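PDB 6PYT: pyocin sheath PA0622 from Pseudomonas aeruginosa, which probably forms the contractile sheath around the inner tube of the R2 pyocin, a phage-tail-like bactericidal nanomachine whose contraction would drive that tube into a target cell. Local coordinates for residues Q94-I99 with H133-V139. Coordinates in Å, arbitrary orientation, origin at the centre of the assembly. Residues are numbered along the deposited sequence.
Sequences QASAVI and HSAQQAV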
ATOM      1  N   GLN B  94     -12.108 -74.463  40.186  1.00 59.55           N
ATOM      2  CA  GLN B  94     -12.184 -73.324  39.283  1.00 59.55           C
ATOM      3  C   GLN B  94     -10.894 -72.526  39.302  1.00 59.55           C
ATOM      4  O   GLN B  94     -10.381 -72.144  38.245  1.00 59.55           O
ATOM      5  CB  GLN B  94     -13.359 -72.426  39.649  1.00 59.55           C
ATOM      6  CG  GLN B  94     -13.523 -71.298  38.677  1.00 59.55           C
ATOM      7  CD  GLN B  94     -13.853 -71.811  37.301  1.00 59.55           C
ATOM      8  OE1 GLN B  94     -14.769 -72.610  37.128  1.00 59.55           O
ATOM      9  NE2 GLN B  94     -13.059 -71.411  36.321  1.00 59.55           N
ATOM     10  N   ALA B  95     -10.357 -72.275  40.495  1.00 58.19           N
ATOM     11  CA  ALA B  95      -9.062 -71.620  40.614  1.00 58.19           C
ATOM     12  C   ALA B  95      -7.944 -72.483  40.051  1.00 58.19           C
ATOM     13  O   ALA B  95      -6.941 -71.950  39.575  1.00 58.19           O
ATOM     14  CB  ALA B  95      -8.780 -71.279  42.073  1.00 58.19           C
ATOM     15  N   SER B  96      -8.098 -73.807  40.080  1.00 57.84           N
ATOM     16  CA  SER B  96      -7.105 -74.676  39.465  1.00 57.84           C
ATOM     17  C   SER B  96      -7.165 -74.611  37.948  1.00 57.84           C
ATOM     18  O   SER B  96      -6.153 -74.840  37.278  1.00 57.84           O
ATOM     19  CB  SER B  96      -7.305 -76.112  39.934  1.00 57.84           C
ATOM     20  OG  SER B  96      -6.393 -76.979  39.290  1.00 57.84           O
ATOM     21  N   ALA B  97      -8.330 -74.296  37.391  1.00 56.77           N
ATOM     22  CA  ALA B  97      -8.478 -74.217  35.948  1.00 56.77           C
ATOM     23  C   ALA B  97      -8.104 -72.851  35.398  1.00 56.77           C
ATOM     24  O   ALA B  97      -7.694 -72.750  34.237  1.00 56.77           O
ATOM     25  CB  ALA B  97      -9.913 -74.568  35.551  1.00 56.77           C
ATOM     26  N   VAL B  98      -8.229 -71.798  36.207  1.00 55.26           N
ATOM     27  CA  VAL B  98      -7.770 -70.480  35.781  1.00 55.26           C
ATOM     28  C   VAL B  98      -6.249 -70.421  35.798  1.00 55.26           C
ATOM     29  O   VAL B  98      -5.630 -69.879  34.876  1.00 55.26           O
ATOM     30  CB  VAL B  98      -8.406 -69.386  36.660  1.00 55.26           C
ATOM     31  CG1 VAL B  98      -7.859 -68.015  36.318  1.00 55.26           C
ATOM     32  CG2 VAL B  98      -9.903 -69.388  36.474  1.00 55.26           C
ATOM     33  N   ILE B  99      -5.624 -70.993  36.832  1.00 55.50           N
ATOM     34  CA  ILE B  99      -4.169 -71.136  36.853  1.00 55.50           C
ATOM     35  C   ILE B  99      -3.710 -72.033  35.713  1.00 55.50           C
ATOM     36  O   ILE B  99      -2.871 -71.644  34.894  1.00 55.50           O
ATOM     37  CB  ILE B  99      -3.698 -71.685  38.209  1.00 55.50           C
ATOM     38  CG1 ILE B  99      -3.979 -70.693  39.327  1.00 55.50           C
ATOM     39  CG2 ILE B  99      -2.221 -72.014  38.161  1.00 55.50           C
ATOM     40  CD1 ILE B  99      -3.797 -71.281  40.694  1.00 55.50           C
ATOM     41  N   HIS B 133     -11.411 -63.750  39.537  1.00 51.47           N
ATOM     42  CA  HIS B 133     -10.639 -64.890  39.992  1.00 51.47           C
ATOM     43  C   HIS B 133      -9.363 -64.508  40.709  1.00 51.47           C
ATOM     44  O   HIS B 133      -8.801 -65.341  41.418  1.00 51.47           O
ATOM     45  CB  HIS B 133     -10.292 -65.792  38.806  1.00 51.47           C
ATOM     46  CG  HIS B 133     -11.491 -66.407  38.166  1.00 51.47           C
ATOM     47  ND1 HIS B 133     -12.181 -67.452  38.738  1.00 51.47           N
ATOM     48  CD2 HIS B 133     -12.139 -66.111  37.018  1.00 51.47           C
ATOM     49  CE1 HIS B 133     -13.196 -67.781  37.962  1.00 51.47           C
ATOM     50  NE2 HIS B 133     -13.195 -66.982  36.913  1.00 51.47           N
ATOM     51  N   SER B 134      -8.908 -63.268  40.570  1.00 50.99           N
ATOM     52  CA  SER B 134      -7.699 -62.830  41.245  1.00 50.99           C
ATOM     53  C   SER B 134      -7.916 -62.568  42.728  1.00 50.99           C
ATOM     54  O   SER B 134      -6.948 -62.277  43.435  1.00 50.99           O
ATOM     55  CB  SER B 134      -7.164 -61.575  40.569  1.00 50.99           C
ATOM     56  OG  SER B 134      -6.831 -61.846  39.224  1.00 50.99           O
ATOM     57  N   ALA B 135      -9.160 -62.657  43.205  1.00 52.01           N
ATOM     58  CA  ALA B 135      -9.447 -62.555  44.625  1.00 52.01           C
ATOM     59  C   ALA B 135      -8.986 -63.778  45.399  1.00 52.01           C
ATOM     60  O   ALA B 135      -8.788 -63.682  46.612  1.00 52.01           O
ATOM     61  CB  ALA B 135     -10.941 -62.345  44.837  1.00 52.01           C
ATOM     62  N   GLN B 136      -8.837 -64.924  44.745  1.00 52.43           N
ATOM     63  CA  GLN B 136      -8.267 -66.086  45.405  1.00 52.43           C
ATOM     64  C   GLN B 136      -6.753 -65.968  45.434  1.00 52.43           C
ATOM     65  O   GLN B 136      -6.139 -65.443  44.505  1.00 52.43           O
ATOM     66  CB  GLN B 136      -8.690 -67.378  44.709  1.00 52.43           C
ATOM     67  CG  GLN B 136     -10.126 -67.782  44.991  1.00 52.43           C
ATOM     68  CD  GLN B 136     -11.131 -67.074  44.106  1.00 52.43           C
ATOM     69  OE1 GLN B 136     -10.782 -66.547  43.058  1.00 52.43           O
ATOM     70  NE2 GLN B 136     -12.384 -67.054  44.531  1.00 52.43           N
ATOM     71  N   GLN B 137      -6.155 -66.449  46.517  1.00 52.45           N
ATOM     72  CA  GLN B 137      -4.740 -66.224  46.757  1.00 52.45           C
ATOM     73  C   GLN B 137      -3.863 -67.123  45.899  1.00 52.45           C
ATOM     74  O   GLN B 137      -2.692 -66.801  45.681  1.00 52.45           O
ATOM     75  CB  GLN B 137      -4.459 -66.417  48.250  1.00 52.45           C
ATOM     76  CG  GLN B 137      -3.168 -65.822  48.771  1.00 52.45           C
ATOM     77  CD  GLN B 137      -2.037 -66.809  48.795  1.00 52.45           C
ATOM     78  OE1 GLN B 137      -2.250 -68.008  48.968  1.00 52.45           O
ATOM     79  NE2 GLN B 137      -0.819 -66.315  48.634  1.00 52.45           N
ATOM     80  N   ALA B 138      -4.413 -68.225  45.383  1.00 52.18           N
ATOM     81  CA  ALA B 138      -3.657 -69.119  44.514  1.00 52.18           C
ATOM     82  C   ALA B 138      -3.560 -68.576  43.098  1.00 52.18           C
ATOM     83  O   ALA B 138      -2.509 -68.695  42.459  1.00 52.18           O
ATOM     84  CB  ALA B 138      -4.296 -70.502  44.497  1.00 52.18           C
ATOM     85  N   VAL B 139      -4.651 -68.004  42.587  1.00 50.78           N
ATOM     86  CA  VAL B 139      -4.639 -67.407  41.256  1.00 50.78           C
ATOM     87  C   VAL B 139      -3.752 -66.174  41.240  1.00 50.78           C
ATOM     88  O   VAL B 139      -2.943 -65.983  40.326  1.00 50.78           O
ATOM     89  CB  VAL B 139      -6.074 -67.078  40.815  1.00 50.78           C
ATOM     90  CG1 VAL B 139      -6.088 -66.310  39.505  1.00 50.78           C
ATOM     91  CG2 VAL B 139      -6.878 -68.342  40.683  1.00 50.78           C
TER
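A helix can meet a loop almost entirely through carbon atoms, even where polar residues take part, and the end of helix 91-99 is a worked example. Gln94, Ala95, Val98 and Ile99, spaced i, i+1, i+4, i+5, all direct their CA-to-CB bonds at 133-139, the loop that follows strand 127-129 and runs into helix 139-150. His133, with chi1 in m and chi2 near -75°, presents one imidazole face to Val98 (t), whose CG2 sits 3.8 Å from the ring centroid, 10° off the normal, a CH-pi contact. Gln94, t at chi1 and p at chi2, brings CG to 3.6 Å from CE1 of His133. The CA-to-CB bond of Val139, first residue of helix 139-150, runs sideways to 94-99, yet its t rotamer places CG2 3.8 Å from Ala95 CB and CG1 4.0 Å from Val98 CG1. Ile99, in mt, extends CD1 to 3.4 Å from Ala138 O and 3.9 Å from Ala138 CB. A type I turn from His133 to Gln136 separates the imidazole from Ala138 and Val139 in sequence, while Val32 of strand 21-33 touches both Gln94 and His133. No hydrogen bond links the segments: van der Waals packing and one CH-pi contact account for the 323 Å² buried, both sides summed.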